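Clan CA, family C40, NlpC/P60 superfamily cysteine peptidase (Trichomonas vaginalis, PDB 6BIO) probably acts as a peptidoglycan hydrolase of the cysteine peptidase type that the parasite turns against bacteria. Local coordinates at residues R127-R131 with G132-Y136; W188-N191 with R192-I195. All coordinates share one frame; numbering follows the deposited sequence.

Contact 1 of 2, residues R127-R131 with G132-Y136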
loop_
_atom_site.group_PDB
_atom_site.type_symbol
_atom_site.label_atom_id
_atom_site.label_comp_id
_atom_site.label_asym_id
_atom_site.label_seq_id
_atom_site.Cartn_x
_atom_site.Cartn_y
_atom_site.Cartn_z
ATOM N N ARG A 127 -13.809 -9.270 -2.046
ATOM C CA ARG A 127 -14.291 -10.603 -1.746
ATOM C C ARG A 127 -15.036 -10.508 -0.434
ATOM O O ARG A 127 -14.528 -9.919 0.516
ATOM C CB ARG A 127 -13.166 -11.629 -1.657
ATOM C CG ARG A 127 -13.705 -13.065 -1.682
ATOM C CD ARG A 127 -12.609 -14.140 -1.819
ATOM N NE ARG A 127 -11.729 -14.187 -0.677
ATOM C CZ ARG A 127 -11.919 -14.963 0.388
ATOM N NH1 ARG A 127 -11.056 -14.916 1.392
ATOM N NH2 ARG A 127 -12.982 -15.759 0.466
ATOM N N ILE A 128 -16.260 -11.069 -0.400
ATOM C CA ILE A 128 -17.139 -10.907 0.753
ATOM C C ILE A 128 -17.792 -12.221 1.137
ATOM O O ILE A 128 -17.833 -13.184 0.369
ATOM C CB ILE A 128 -18.246 -9.833 0.570
ATOM C CG1 ILE A 128 -19.234 -10.238 -0.538
ATOM C CG2 ILE A 128 -17.671 -8.470 0.300
ATOM C CD1 ILE A 128 -20.555 -9.524 -0.493
ATOM N N ASN A 129 -18.323 -12.208 2.353
ATOM C CA ASN A 129 -19.266 -13.206 2.857
ATOM C C ASN A 129 -20.591 -12.501 3.115
ATOM O O ASN A 129 -20.647 -11.556 3.914
ATOM C CB ASN A 129 -18.734 -13.798 4.164
ATOM C CG ASN A 129 -19.656 -14.829 4.767
ATOM O OD1 ASN A 129 -20.879 -14.661 4.822
ATOM N ND2 ASN A 129 -19.077 -15.886 5.266
ATOM N N TYR A 130 -21.663 -12.942 2.437
ATOM C CA TYR A 130 -23.036 -12.540 2.734
ATOM C C TYR A 130 -23.812 -13.800 3.099
ATOM O O TYR A 130 -24.004 -14.660 2.251
ATOM C CB TYR A 130 -23.656 -11.883 1.501
ATOM C CG TYR A 130 -25.154 -11.617 1.637
ATOM C CD1 TYR A 130 -25.632 -10.854 2.682
ATOM C CD2 TYR A 130 -26.085 -12.160 0.754
ATOM C CE1 TYR A 130 -26.985 -10.617 2.850
ATOM C CE2 TYR A 130 -27.442 -11.877 0.897
ATOM C CZ TYR A 130 -27.880 -11.116 1.936
ATOM O OH TYR A 130 -29.252 -10.899 2.043
ATOM N N ARG A 131 -24.249 -13.913 4.350
ATOM C CA ARG A 131 -25.104 -15.035 4.775
ATOM C C ARG A 131 -24.442 -16.390 4.503
ATOM O O ARG A 131 -25.128 -17.372 4.223
ATOM C CB ARG A 131 -26.490 -15.026 4.086
ATOM C CG ARG A 131 -27.448 -13.895 4.396
ATOM C CD ARG A 131 -28.768 -14.038 3.558
ATOM N NE ARG A 131 -29.516 -15.273 3.838
ATOM C CZ ARG A 131 -30.128 -15.515 4.989
ATOM N NH1 ARG A 131 -30.059 -14.614 5.974
ATOM N NH2 ARG A 131 -30.788 -16.653 5.168
ATOM N N GLY A 132 -23.103 -16.473 4.571
ATOM C CA GLY A 132 -22.413 -17.703 4.286
ATOM C C GLY A 132 -22.000 -17.886 2.842
ATOM O O GLY A 132 -21.225 -18.805 2.549
ATOM N N TYR A 133 -22.510 -17.068 1.923
ATOM C CA TYR A 133 -22.173 -17.129 0.498
ATOM C C TYR A 133 -20.937 -16.266 0.275
ATOM O O TYR A 133 -20.896 -15.098 0.698
ATOM C CB TYR A 133 -23.322 -16.585 -0.359
ATOM C CG TYR A 133 -24.581 -17.440 -0.275
ATOM C CD1 TYR A 133 -24.768 -18.517 -1.129
ATOM C CD2 TYR A 133 -25.540 -17.189 0.669
ATOM C CE1 TYR A 133 -25.882 -19.317 -1.037
ATOM C CE2 TYR A 133 -26.698 -17.978 0.741
ATOM C CZ TYR A 133 -26.833 -19.025 -0.093
ATOM O OH TYR A 133 -27.985 -19.771 0.044
ATOM N N ILE A 134 -19.944 -16.821 -0.412
ATOM C CA ILE A 134 -18.616 -16.218 -0.510
ATOM C C ILE A 134 -18.269 -15.942 -1.970
ATOM O O ILE A 134 -18.434 -16.812 -2.831
ATOM C CB ILE A 134 -17.583 -17.156 0.134
ATOM C CG1 ILE A 134 -17.858 -17.280 1.655
ATOM C CG2 ILE A 134 -16.159 -16.640 -0.086
ATOM C CD1 ILE A 134 -17.284 -18.528 2.229
ATOM N N GLY A 135 -17.750 -14.755 -2.243
ATOM C CA GLY A 135 -17.320 -14.462 -3.588
ATOM C C GLY A 135 -17.107 -12.972 -3.779
ATOM O O GLY A 135 -16.950 -12.220 -2.808
ATOM N N TYR A 136 -17.106 -12.564 -5.053
ATOM C CA TYR A 136 -16.621 -11.243 -5.433
ATOM C C TYR A 136 -17.762 -10.312 -5.825
ATOM O O TYR A 136 -18.597 -10.664 -6.658
ATOM C CB TYR A 136 -15.617 -11.372 -6.590
ATOM C CG TYR A 136 -14.361 -12.103 -6.161
ATOM C CD1 TYR A 136 -14.278 -13.487 -6.162
ATOM C CD2 TYR A 136 -13.266 -11.396 -5.661
ATOM C CE1 TYR A 136 -13.158 -14.151 -5.732
ATOM C CE2 TYR A 136 -12.135 -12.041 -5.238
ATOM C CZ TYR A 136 -12.061 -13.407 -5.276
ATOM O OH TYR A 136 -10.932 -14.020 -4.835
HETATM O O HOH W 1 -9.668 -13.081 -2.372
#
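The I128 N to G135 O hydrogen bond, 2.8 Å long, is the shortest polar bond between the two strands. The same carbonyl also receives a CA-H...O contact from R127. G135 N returns a bond to I128 O, so this pair is closed from both sides. Y130 and Y133 form a second hydrogen-bonded pair. At the tip, Y133 N meets Y130 O at 2.9 Å from well above the carbonyl plane.

R131 and G132 fill the turn. Both have positive phi, as the type I' turn has. G132 N is held by the side chain of N129, whose OD1 accepts it at 2.9 Å. The N-H...O angle is 150°, and the donor is tilted from the amide plane. N129 CG lies opposite its backbone N (chi1 179°), and this extends the amide along the hairpin toward the turn. Its ND2 end passes near I134 CG1.

At the other end R127 lies over the Y136 ring. R127 CG sits over one ring face, 4.1 Å from the Y136 centroid, in a CH-pi contact. The chain then bends at chi3. Its guanidinium is inclined 55° to the ring, and I134 CG2 meets it at the edge, 3.3 Å from R127 NH2. One water joins Y136 OH to R127 NE, the latter by a weak bond. R127 NH1 bonds Q18 O, which ties the arginine to the N-terminal region.

I128 and Y130 point to the other face, where both touch I95. The whole is a beta hairpin with a two-residue type I' turn, R131-G132, ending at the outermost strand 133-138 and lying in the bacterial SH3 domain.

Contact 2 of 2, residues W188-N191 with R192-I195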
loop_
_atom_site.group_PDB
_atom_site.type_symbol
_atom_site.label_atom_id
_atom_site.label_comp_id
_atom_site.label_asym_id
_atom_site.label_seq_id
_atom_site.Cartn_x
_atom_site.Cartn_y
_atom_site.Cartn_z
ATOM N N TRP A 188 5.189 3.548 4.166
ATOM C CA TRP A 188 3.898 3.480 4.834
ATOM C C TRP A 188 2.793 4.031 3.931
ATOM O O TRP A 188 1.701 3.452 3.812
ATOM C CB TRP A 188 3.973 4.255 6.167
ATOM C CG TRP A 188 2.589 4.459 6.734
ATOM C CD1 TRP A 188 1.855 3.581 7.437
ATOM C CD2 TRP A 188 1.743 5.592 6.498
ATOM N NE1 TRP A 188 0.592 4.094 7.658
ATOM C CE2 TRP A 188 0.498 5.319 7.085
ATOM C CE3 TRP A 188 1.926 6.817 5.855
ATOM C CZ2 TRP A 188 -0.555 6.233 7.044
ATOM C CZ3 TRP A 188 0.876 7.696 5.819
ATOM C CH2 TRP A 188 -0.355 7.385 6.384
ATOM N N ALA A 189 3.008 5.216 3.361
ATOM C CA ALA A 189 1.944 5.852 2.592
ATOM C C ALA A 189 1.521 4.944 1.444
ATOM O O ALA A 189 0.331 4.764 1.165
ATOM C CB ALA A 189 2.396 7.216 2.070
ATOM N N TYR A 190 2.501 4.379 0.727
ATOM C CA TYR A 190 2.152 3.489 -0.375
ATOM C C TYR A 190 1.580 2.155 0.102
ATOM O O TYR A 190 0.716 1.575 -0.576
ATOM C CB TYR A 190 3.329 3.368 -1.374
ATOM C CG TYR A 190 3.283 4.540 -2.343
ATOM C CD1 TYR A 190 2.413 4.488 -3.405
ATOM C CD2 TYR A 190 4.046 5.679 -2.170
ATOM C CE1 TYR A 190 2.281 5.538 -4.257
ATOM C CE2 TYR A 190 3.913 6.754 -3.027
ATOM C CZ TYR A 190 3.055 6.659 -4.100
ATOM O OH TYR A 190 2.884 7.703 -4.982
ATOM N N ASN A 191 1.947 1.700 1.301
ATOM C CA ASN A 191 1.315 0.514 1.874
ATOM C C ASN A 191 -0.192 0.720 1.953
ATOM O O ASN A 191 -0.967 -0.196 1.670
ATOM C CB ASN A 191 1.866 0.224 3.267
ATOM C CG ASN A 191 1.162 -0.971 3.881
ATOM O OD1 ASN A 191 0.236 -0.840 4.687
ATOM N ND2 ASN A 191 1.556 -2.151 3.458
ATOM N N ARG A 192 -0.630 1.924 2.327
ATOM C CA ARG A 192 -2.054 2.214 2.438
ATOM C C ARG A 192 -2.775 2.287 1.102
ATOM O O ARG A 192 -4.018 2.296 1.074
ATOM C CB ARG A 192 -2.203 3.504 3.212
ATOM C CG ARG A 192 -1.864 3.398 4.709
ATOM C CD ARG A 192 -2.722 2.408 5.419
ATOM N NE ARG A 192 -2.585 2.410 6.864
ATOM C CZ ARG A 192 -1.906 1.528 7.574
ATOM N NH1 ARG A 192 -1.182 0.606 7.002
ATOM N NH2 ARG A 192 -1.958 1.578 8.891
ATOM N N LEU A 193 -2.042 2.281 -0.008
ATOM C CA LEU A 193 -2.577 2.181 -1.363
ATOM C C LEU A 193 -2.289 0.823 -1.981
ATOM O O LEU A 193 -2.497 0.623 -3.190
ATOM C CB LEU A 193 -1.966 3.293 -2.227
ATOM C CG LEU A 193 -2.299 4.702 -1.702
ATOM C CD1 LEU A 193 -1.529 5.757 -2.467
ATOM C CD2 LEU A 193 -3.807 5.025 -1.767
ATOM N N ASP A 194 -1.831 -0.132 -1.177
ATOM C CA ASP A 194 -1.551 -1.482 -1.658
ATOM C C ASP A 194 -0.515 -1.461 -2.775
ATOM O O ASP A 194 -0.598 -2.238 -3.725
ATOM C CB ASP A 194 -2.829 -2.213 -2.072
ATOM C CG ASP A 194 -2.670 -3.730 -2.218
ATOM O OD1 ASP A 194 -1.766 -4.331 -1.609
ATOM O OD2 ASP A 194 -3.539 -4.274 -2.947
ATOM N N ILE A 195 0.507 -0.615 -2.598
ATOM C CA ILE A 195 1.594 -0.493 -3.559
ATOM C C ILE A 195 2.880 -0.686 -2.758
ATOM O O ILE A 195 3.090 -0.009 -1.747
ATOM C CB ILE A 195 1.573 0.886 -4.252
ATOM C CG1 ILE A 195 0.345 0.971 -5.134
ATOM C CG2 ILE A 195 2.881 1.104 -5.024
ATOM C CD1 ILE A 195 0.074 2.419 -5.573
#
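A Schellman motif ends helix 182-191 here, in the NlpC/P60 part of the chain. Y190 O accepts I195 N at 3.0 Å, and D194 N binds N191 O. D194 has the positive phi that reverses the backbone. L193 N also bonds Y190 O, at 2.9 Å. The two donors reach this oxygen from opposite faces of its carbonyl plane. R192 N makes an i to i-4 bond to W188 O and a weak i to i-3 bond to A189 O.

R192 folds back over the last turn. With CG anti to its carbonyl carbon (chi1 -71°), CG lies over one face of the W188 indole, 3.6 Å above the plane. The bend at chi2 then turns the rest of the chain. W188 NE1 lies over the centre of the guanidinium, 3.6 Å from R192 CZ. The ring and guanidinium planes are 60° apart, so they do not stack flat. N191 OD1 comes in at the guanidinium edge, 3.1 Å from R192 NH1, but this bond is weak; its stronger partner is the backbone N of Y53.

On the other flank, Y190 and I195 lie side by side, pointing the same way. I195 CD1 is in the plane of the Y190 ring, at its edge, and I195 CG2 is 3.8 Å from Y190 CD1. L193 CD1 touches the ring more loosely. Y190 OH bonds G220 O.

The polar ends of R192 and D194 meet residues from the N-terminal half of the chain. R192 NH2 forms a salt bridge with D51, and its guanidinium also makes a cation-pi contact with Y53. D194 is hydrogen-bonded by G69 N at OD1 and by H55 and N121 at OD2. The D51 carboxylate probably offsets the positive charge of R192, and these three bonds probably help to keep the D194 carboxylate ionised.

How the contacts relate
From the N terminus the chain first builds the long antiparallel sheet. Contact 1 closes the hairpin of strands 125-130 and 133-138 at one margin of it. The chain then passes helix 154-163 and enters helix 182-191, whose C-terminal end contact 2 closes. The contacts are in series; they neither nest nor cross. Their centres are 26 Å apart and their nearest atoms about 11 Å, so they do not touch. Contact 1 shapes part of the bacterial SH3 domain. Contact 2 belongs to the NlpC/P60 region, yet its side chains reach D51, H55 and N121 in the N-terminal half. N121 is on strand 114-122, the neighbour of strand 125-130 in the sheet of contact 1.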